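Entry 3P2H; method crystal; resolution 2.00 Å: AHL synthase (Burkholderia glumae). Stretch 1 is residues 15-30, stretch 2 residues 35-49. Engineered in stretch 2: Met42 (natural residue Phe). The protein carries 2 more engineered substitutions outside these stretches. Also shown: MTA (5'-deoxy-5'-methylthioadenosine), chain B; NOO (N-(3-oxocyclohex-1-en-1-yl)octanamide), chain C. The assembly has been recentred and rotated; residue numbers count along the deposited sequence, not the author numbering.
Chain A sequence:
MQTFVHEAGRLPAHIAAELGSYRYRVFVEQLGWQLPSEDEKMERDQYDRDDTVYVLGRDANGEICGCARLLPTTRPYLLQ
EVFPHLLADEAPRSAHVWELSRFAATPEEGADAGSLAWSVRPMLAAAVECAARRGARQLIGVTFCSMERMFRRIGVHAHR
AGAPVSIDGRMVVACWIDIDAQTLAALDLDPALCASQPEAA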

# COMPACT_ATOMS: atom_id res chain seq x y z
N ILE A 15 -17.34 5.34 -4.59
CA ILE A 15 -16.19 4.71 -3.94
C ILE A 15 -14.99 5.64 -4.00
O ILE A 15 -14.22 5.75 -3.04
CB ILE A 15 -15.83 3.37 -4.62
CG1 ILE A 15 -17.00 2.40 -4.53
CG2 ILE A 15 -14.59 2.78 -3.97
CD1 ILE A 15 -17.42 2.07 -3.12
N ALA A 16 -14.83 6.32 -5.13
CA ALA A 16 -13.73 7.26 -5.32
C ALA A 16 -13.83 8.38 -4.30
O ALA A 16 -12.83 8.80 -3.72
CB ALA A 16 -13.76 7.82 -6.75
N ALA A 17 -15.05 8.87 -4.06
CA ALA A 17 -15.27 9.94 -3.10
C ALA A 17 -15.02 9.46 -1.67
O ALA A 17 -14.34 10.12 -0.89
CB ALA A 17 -16.68 10.48 -3.23
N GLU A 18 -15.55 8.30 -1.34
CA GLU A 18 -15.40 7.73 -0.01
C GLU A 18 -13.93 7.41 0.32
O GLU A 18 -13.47 7.67 1.43
CB GLU A 18 -16.27 6.48 0.10
CG GLU A 18 -16.24 5.81 1.45
CD GLU A 18 -17.19 4.64 1.53
OE1 GLU A 18 -17.51 4.07 0.46
OE2 GLU A 18 -17.61 4.29 2.65
N LEU A 19 -13.22 6.83 -0.64
CA LEU A 19 -11.81 6.50 -0.44
C LEU A 19 -10.99 7.77 -0.37
O LEU A 19 -10.07 7.89 0.44
CB LEU A 19 -11.29 5.64 -1.59
CG LEU A 19 -9.77 5.46 -1.61
CD1 LEU A 19 -9.32 4.66 -0.39
CD2 LEU A 19 -9.35 4.73 -2.89
N GLY A 20 -11.32 8.73 -1.24
CA GLY A 20 -10.60 9.99 -1.26
C GLY A 20 -10.71 10.72 0.06
O GLY A 20 -9.76 11.36 0.49
N SER A 21 -11.87 10.62 0.69
CA SER A 21 -12.11 11.28 1.97
C SER A 21 -11.33 10.58 3.06
O SER A 21 -10.74 11.22 3.93
CB SER A 21 -13.61 11.25 2.30
OG SER A 21 -13.87 11.90 3.54
N TYR A 22 -11.32 9.25 3.03
CA TYR A 22 -10.59 8.50 4.04
C TYR A 22 -9.11 8.79 3.91
O TYR A 22 -8.42 8.95 4.92
CB TYR A 22 -10.82 7.00 3.88
CG TYR A 22 -10.03 6.19 4.89
CD1 TYR A 22 -10.39 6.19 6.24
CD2 TYR A 22 -8.92 5.46 4.50
CE1 TYR A 22 -9.65 5.46 7.18
CE2 TYR A 22 -8.18 4.73 5.42
CZ TYR A 22 -8.54 4.74 6.76
OH TYR A 22 -7.81 4.02 7.66
N ARG A 23 -8.61 8.86 2.68
CA ARG A 23 -7.20 9.16 2.48
C ARG A 23 -6.87 10.57 2.94
O ARG A 23 -5.80 10.81 3.50
CB ARG A 23 -6.81 8.94 1.01
CG ARG A 23 -6.52 7.47 0.71
CD ARG A 23 -6.32 7.20 -0.77
NE ARG A 23 -5.31 8.05 -1.39
CZ ARG A 23 -4.88 7.90 -2.63
NH1 ARG A 23 -5.37 6.93 -3.38
NH2 ARG A 23 -3.98 8.74 -3.14
N TYR A 24 -7.78 11.51 2.71
CA TYR A 24 -7.54 12.88 3.14
C TYR A 24 -7.37 12.92 4.66
O TYR A 24 -6.44 13.53 5.18
CB TYR A 24 -8.72 13.79 2.77
CG TYR A 24 -8.51 15.22 3.24
CD1 TYR A 24 -7.74 16.11 2.48
CD2 TYR A 24 -9.01 15.66 4.46
CE1 TYR A 24 -7.48 17.41 2.94
CE2 TYR A 24 -8.76 16.95 4.93
CZ TYR A 24 -7.99 17.82 4.16
OH TYR A 24 -7.70 19.08 4.62
N ARG A 25 -8.29 12.27 5.36
CA ARG A 25 -8.24 12.25 6.81
C ARG A 25 -6.98 11.61 7.39
O ARG A 25 -6.44 12.07 8.39
CB ARG A 25 -9.49 11.56 7.35
CG ARG A 25 -10.76 12.39 7.10
CD ARG A 25 -12.02 11.68 7.57
NE ARG A 25 -12.55 10.78 6.56
CZ ARG A 25 -13.10 9.60 6.83
NH1 ARG A 25 -13.18 9.19 8.09
NH2 ARG A 25 -13.58 8.83 5.86
N VAL A 26 -6.49 10.56 6.74
CA VAL A 26 -5.29 9.89 7.22
C VAL A 26 -3.98 10.58 6.83
O VAL A 26 -3.18 10.96 7.68
CB VAL A 26 -5.22 8.43 6.70
CG1 VAL A 26 -3.89 7.80 7.11
CG2 VAL A 26 -6.38 7.62 7.25
N PHE A 27 -3.77 10.75 5.53
CA PHE A 27 -2.54 11.35 5.03
C PHE A 27 -2.40 12.85 5.17
O PHE A 27 -1.29 13.35 5.30
CB PHE A 27 -2.34 10.90 3.58
CG PHE A 27 -2.31 9.42 3.43
CD1 PHE A 27 -1.19 8.69 3.80
CD2 PHE A 27 -3.45 8.73 3.03
CE1 PHE A 27 -1.20 7.30 3.77
CE2 PHE A 27 -3.47 7.34 3.00
CZ PHE A 27 -2.34 6.62 3.37
N VAL A 28 -3.51 13.57 5.14
CA VAL A 28 -3.43 15.02 5.28
C VAL A 28 -3.70 15.48 6.71
O VAL A 28 -2.90 16.23 7.28
CB VAL A 28 -4.40 15.72 4.31
CG1 VAL A 28 -4.38 17.23 4.55
CG2 VAL A 28 -4.00 15.40 2.88
N GLU A 29 -4.80 15.03 7.30
CA GLU A 29 -5.11 15.45 8.67
C GLU A 29 -4.28 14.75 9.73
O GLU A 29 -3.73 15.39 10.62
CB GLU A 29 -6.59 15.23 8.98
CG GLU A 29 -7.51 15.93 8.01
CD GLU A 29 -8.94 15.95 8.47
OE1 GLU A 29 -9.36 15.04 9.22
OE2 GLU A 29 -9.66 16.88 8.07
N GLN A 30 -4.18 13.43 9.64
CA GLN A 30 -3.42 12.68 10.63
C GLN A 30 -1.92 12.84 10.51
O GLN A 30 -1.24 13.20 11.48
CB GLN A 30 -3.76 11.20 10.53
CG GLN A 30 -4.05 10.59 11.87
CD GLN A 30 -5.43 10.96 12.36
OE1 GLN A 30 -6.44 10.47 11.82
NE2 GLN A 30 -5.50 11.85 13.35
CS MTA B . 5.48 8.08 1.26
S5' MTA B . 6.65 8.99 2.32
C5' MTA B . 5.65 10.44 2.78
C4' MTA B . 5.96 11.66 1.90
O4' MTA B . 5.62 11.31 0.53
C2' MTA B . 4.16 13.05 1.08
O2' MTA B . 3.70 14.39 0.91
C3' MTA B . 5.08 12.83 2.34
O3' MTA B . 5.90 13.98 2.55
C1' MTA B . 5.04 12.51 -0.06
N9 MTA B . 4.26 12.12 -1.24
C8 MTA B . 3.26 11.18 -1.31
N7 MTA B . 2.78 11.09 -2.51
C5 MTA B . 3.44 11.97 -3.31
C6 MTA B . 3.37 12.33 -4.70
N6 MTA B . 2.45 11.71 -5.53
N1 MTA B . 4.22 13.29 -5.18
C2 MTA B . 5.13 13.92 -4.38
N3 MTA B . 5.20 13.58 -3.05
C4 MTA B . 4.40 12.65 -2.49
C1 NOO C . 1.26 4.39 8.40
O1 NOO C . 1.75 4.12 9.49
C2 NOO C . 1.83 3.85 7.09
C3 NOO C . 1.74 4.57 5.89
C4 NOO C . 0.83 5.82 5.88
C5 NOO C . -0.38 5.76 6.88
C6 NOO C . 0.02 5.33 8.33
N7 NOO C . 2.43 4.23 4.65
C8 NOO C . 2.06 4.17 3.28
O8 NOO C . 1.51 5.08 2.67
C9 NOO C . 2.36 2.89 2.46
C10 NOO C . 3.31 1.81 3.04
C11 NOO C . 4.01 1.06 1.87
C12 NOO C . 4.16 -0.45 2.14
C13 NOO C . 4.97 -1.13 1.01
C14 NOO C . 5.78 -2.33 1.55
C15 NOO C . 6.40 -3.15 0.41
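Stretch 2, residues 35-49: LPSEDEKMERDQYDR

Stretch 1 is a helix throughout, entered from earlier in the chain and loosened near its C-terminal end by a wider pi-type turn over residues 24-30, where Tyr24 O accepts both Val28 N at 2.9 Å and Glu29 N at 3.1 Å. Stretch 2 has no regular helix or strand. It is mostly extended and runs back along the helix from Leu35 to Asp39, then turns and crosses it from Lys41 onward. Leu35 lies nearest Val28, with 7.1 Å between their CA atoms, while Met42 lies nearest Gly20 and Glu43 nearest Tyr24, each pair 4.6 Å from CA to CA. Its far end closes in a type I beta turn from Asp45 to Asp48.

The backbones come close around Gly20. Glu43 N donates a hydrogen bond to Gly20 O at 3.3 Å, although that oxygen already accepts Tyr24 N at 3.0 Å within the helix. The oxygen is thus shared between the helix and the passing segment. Beside it, Ser21 CA makes a CA-H...O contact with Lys41 O at 3.4 Å, and a water donates to both Lys41 O, at 2.7 Å, and Ala17 O, at 2.9 Å. In this structure a CB on Gly20 would point toward stretch 2 and clash with the engineered Met42 SD, at 2.4 Å; as it is, Gly20 CA packs 3.6 Å from that sulfur. The CB of Met42 points away from the helix, but the folded side chain (chi1 t, chi2 p, chi3 p) returns its end, bringing Met42 CE to 3.8 Å from Ala16 O. Ala17 turns its CB away and approaches Met42 through its backbone, Ala17 CA lying 4.4 Å from Met42 CE.

Arg23 is the polar centre of the contact. Its guanidinium spans two acids: Arg23 NE meets Glu43 OE1 at 2.8 Å, and Arg23 NH1 meets Asp48 OD1 at 2.7 Å, both as salt bridges. Arg23 NH2 also donates to Asp48 OD2 at 2.9 Å and to Glu43 OE1 at 3.1 Å. Arginine fits because its several N-H groups, spread in one plane, can serve both carboxylates at once, compensating charge in a buried setting. Asp48 is held in place by the turn as well, for Asp45 N donates to Asp48 OD2 at 2.9 Å. The aliphatic part of Glu43 still packs, with Glu43 CG 4.0 Å from Val28 CG2.

Tyr24 packs against the earlier part of stretch 2. Lys41 CA lies over one face of its ring, and Lys41 CB approaches Tyr24 CD2 at 3.7 Å, so the lysine's carbons cover an aromatic surface. At the ring's tip, Ser37 N donates to Tyr24 OH at 3.0 Å, giving an otherwise irregular segment a fixed point on the helix. The extended Lys41 chain passes Arg25, with Lys41 CD 4.3 Å from Arg25 CG, and ends near Glu29, where Lys41 NZ and Glu29 OE2 remain 4.0 Å apart, near in charge but beyond a salt bridge.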

# COMPACT_ATOMS: atom_id res chain seq x y z
N LEU A 35 -1.24 20.93 3.47
CA LEU A 35 -1.95 21.94 4.26
C LEU A 35 -3.44 21.66 4.16
O LEU A 35 -3.89 21.01 3.22
CB LEU A 35 -1.65 23.35 3.74
CG LEU A 35 -0.23 23.91 3.90
CD1 LEU A 35 -0.21 25.34 3.39
CD2 LEU A 35 0.19 23.86 5.36
N PRO A 36 -4.24 22.16 5.12
CA PRO A 36 -5.68 21.91 5.07
C PRO A 36 -6.21 22.33 3.71
O PRO A 36 -5.68 23.25 3.10
CB PRO A 36 -6.22 22.79 6.20
CG PRO A 36 -5.07 22.87 7.16
CD PRO A 36 -3.90 23.06 6.24
N SER A 37 -7.26 21.66 3.24
CA SER A 37 -7.86 22.00 1.96
C SER A 37 -9.23 22.63 2.20
O SER A 37 -9.64 22.82 3.35
CB SER A 37 -8.04 20.75 1.09
OG SER A 37 -9.09 19.93 1.58
N GLU A 38 -9.93 22.95 1.12
CA GLU A 38 -11.26 23.53 1.23
C GLU A 38 -12.21 22.62 0.46
O GLU A 38 -11.76 21.77 -0.32
CB GLU A 38 -11.28 24.94 0.61
CG GLU A 38 -10.30 25.93 1.24
CD GLU A 38 -10.43 27.32 0.67
OE1 GLU A 38 -10.03 27.54 -0.50
OE2 GLU A 38 -10.95 28.21 1.37
N ASP A 39 -13.50 22.80 0.68
CA ASP A 39 -14.51 22.01 -0.02
C ASP A 39 -14.45 20.53 0.32
O ASP A 39 -14.27 20.17 1.49
CB ASP A 39 -14.34 22.21 -1.53
CG ASP A 39 -14.39 23.68 -1.92
OD1 ASP A 39 -13.43 24.17 -2.56
OD2 ASP A 39 -15.38 24.34 -1.57
N GLU A 40 -14.61 19.66 -0.68
CA GLU A 40 -14.59 18.22 -0.44
C GLU A 40 -13.23 17.70 0.01
O GLU A 40 -12.18 18.13 -0.48
CB GLU A 40 -15.00 17.44 -1.71
CG GLU A 40 -16.41 17.72 -2.22
CD GLU A 40 -16.52 19.00 -3.02
OE1 GLU A 40 -17.61 19.28 -3.55
OE2 GLU A 40 -15.51 19.74 -3.13
N LYS A 41 -13.25 16.77 0.96
CA LYS A 41 -12.02 16.17 1.46
C LYS A 41 -11.56 15.17 0.41
O LYS A 41 -12.24 14.17 0.17
CB LYS A 41 -12.26 15.47 2.79
CG LYS A 41 -12.67 16.40 3.92
CD LYS A 41 -12.90 15.61 5.20
CE LYS A 41 -13.25 16.54 6.35
NZ LYS A 41 -13.52 15.78 7.59
N MET A 42 -10.43 15.44 -0.21
CA MET A 42 -9.91 14.55 -1.24
C MET A 42 -8.39 14.54 -1.27
O MET A 42 -7.76 15.59 -1.33
CB MET A 42 -10.44 14.98 -2.61
CG MET A 42 -9.80 14.28 -3.80
SD MET A 42 -10.07 12.49 -3.82
CE MET A 42 -11.83 12.41 -4.24
N GLU A 43 -7.82 13.34 -1.22
CA GLU A 43 -6.37 13.20 -1.29
C GLU A 43 -6.07 12.23 -2.42
O GLU A 43 -6.38 11.05 -2.31
CB GLU A 43 -5.81 12.66 0.03
CG GLU A 43 -4.28 12.56 0.08
CD GLU A 43 -3.71 11.44 -0.79
OE1 GLU A 43 -3.88 10.26 -0.44
OE2 GLU A 43 -3.09 11.75 -1.83
N ARG A 44 -5.52 12.74 -3.51
CA ARG A 44 -5.15 11.89 -4.64
C ARG A 44 -3.98 12.52 -5.39
O ARG A 44 -3.78 13.73 -5.33
CB ARG A 44 -6.34 11.70 -5.60
CG ARG A 44 -6.62 12.87 -6.53
CD ARG A 44 -7.54 12.44 -7.67
NE ARG A 44 -8.80 11.90 -7.17
CZ ARG A 44 -9.86 11.61 -7.93
NH1 ARG A 44 -9.81 11.79 -9.25
NH2 ARG A 44 -10.97 11.13 -7.37
N ASP A 45 -3.19 11.69 -6.06
CA ASP A 45 -2.05 12.17 -6.83
C ASP A 45 -2.05 11.59 -8.25
O ASP A 45 -3.05 11.02 -8.68
CB ASP A 45 -0.73 11.81 -6.12
CG ASP A 45 -0.54 10.31 -5.95
OD1 ASP A 45 -1.22 9.54 -6.65
OD2 ASP A 45 0.30 9.92 -5.12
N GLN A 46 -0.94 11.73 -8.95
CA GLN A 46 -0.83 11.24 -10.33
C GLN A 46 -0.84 9.72 -10.45
O GLN A 46 -0.94 9.19 -11.55
CB GLN A 46 0.44 11.78 -10.99
CG GLN A 46 1.74 11.19 -10.44
CD GLN A 46 2.37 12.07 -9.38
OE1 GLN A 46 1.74 12.41 -8.39
NE2 GLN A 46 3.64 12.43 -9.58
N TYR A 47 -0.73 9.03 -9.32
CA TYR A 47 -0.71 7.57 -9.34
C TYR A 47 -2.09 6.93 -9.18
O TYR A 47 -2.21 5.70 -9.17
CB TYR A 47 0.27 7.07 -8.30
CG TYR A 47 1.65 7.60 -8.59
CD1 TYR A 47 2.34 7.18 -9.72
CD2 TYR A 47 2.21 8.61 -7.81
CE1 TYR A 47 3.56 7.76 -10.08
CE2 TYR A 47 3.42 9.19 -8.16
CZ TYR A 47 4.08 8.77 -9.30
OH TYR A 47 5.25 9.38 -9.69
N ASP A 48 -3.11 7.76 -9.07
CA ASP A 48 -4.48 7.28 -8.95
C ASP A 48 -5.04 7.33 -10.37
O ASP A 48 -5.47 8.37 -10.84
CB ASP A 48 -5.28 8.17 -8.01
CG ASP A 48 -4.83 8.03 -6.57
OD1 ASP A 48 -4.89 6.89 -6.06
OD2 ASP A 48 -4.41 9.03 -5.96
N ARG A 49 -5.00 6.18 -11.05
CA ARG A 49 -5.45 6.08 -12.44
C ARG A 49 -6.52 5.01 -12.61
O ARG A 49 -6.82 4.26 -11.67
CB ARG A 49 -4.26 5.73 -13.34
CG ARG A 49 -2.99 6.53 -13.05
CD ARG A 49 -1.84 6.11 -13.97
NE ARG A 49 -1.53 4.69 -13.88
CZ ARG A 49 -0.39 4.18 -13.42
NH1 ARG A 49 0.58 4.98 -13.00
NH2 ARG A 49 -0.21 2.86 -13.39
O HOH W 1 -14.19 13.03 -1.26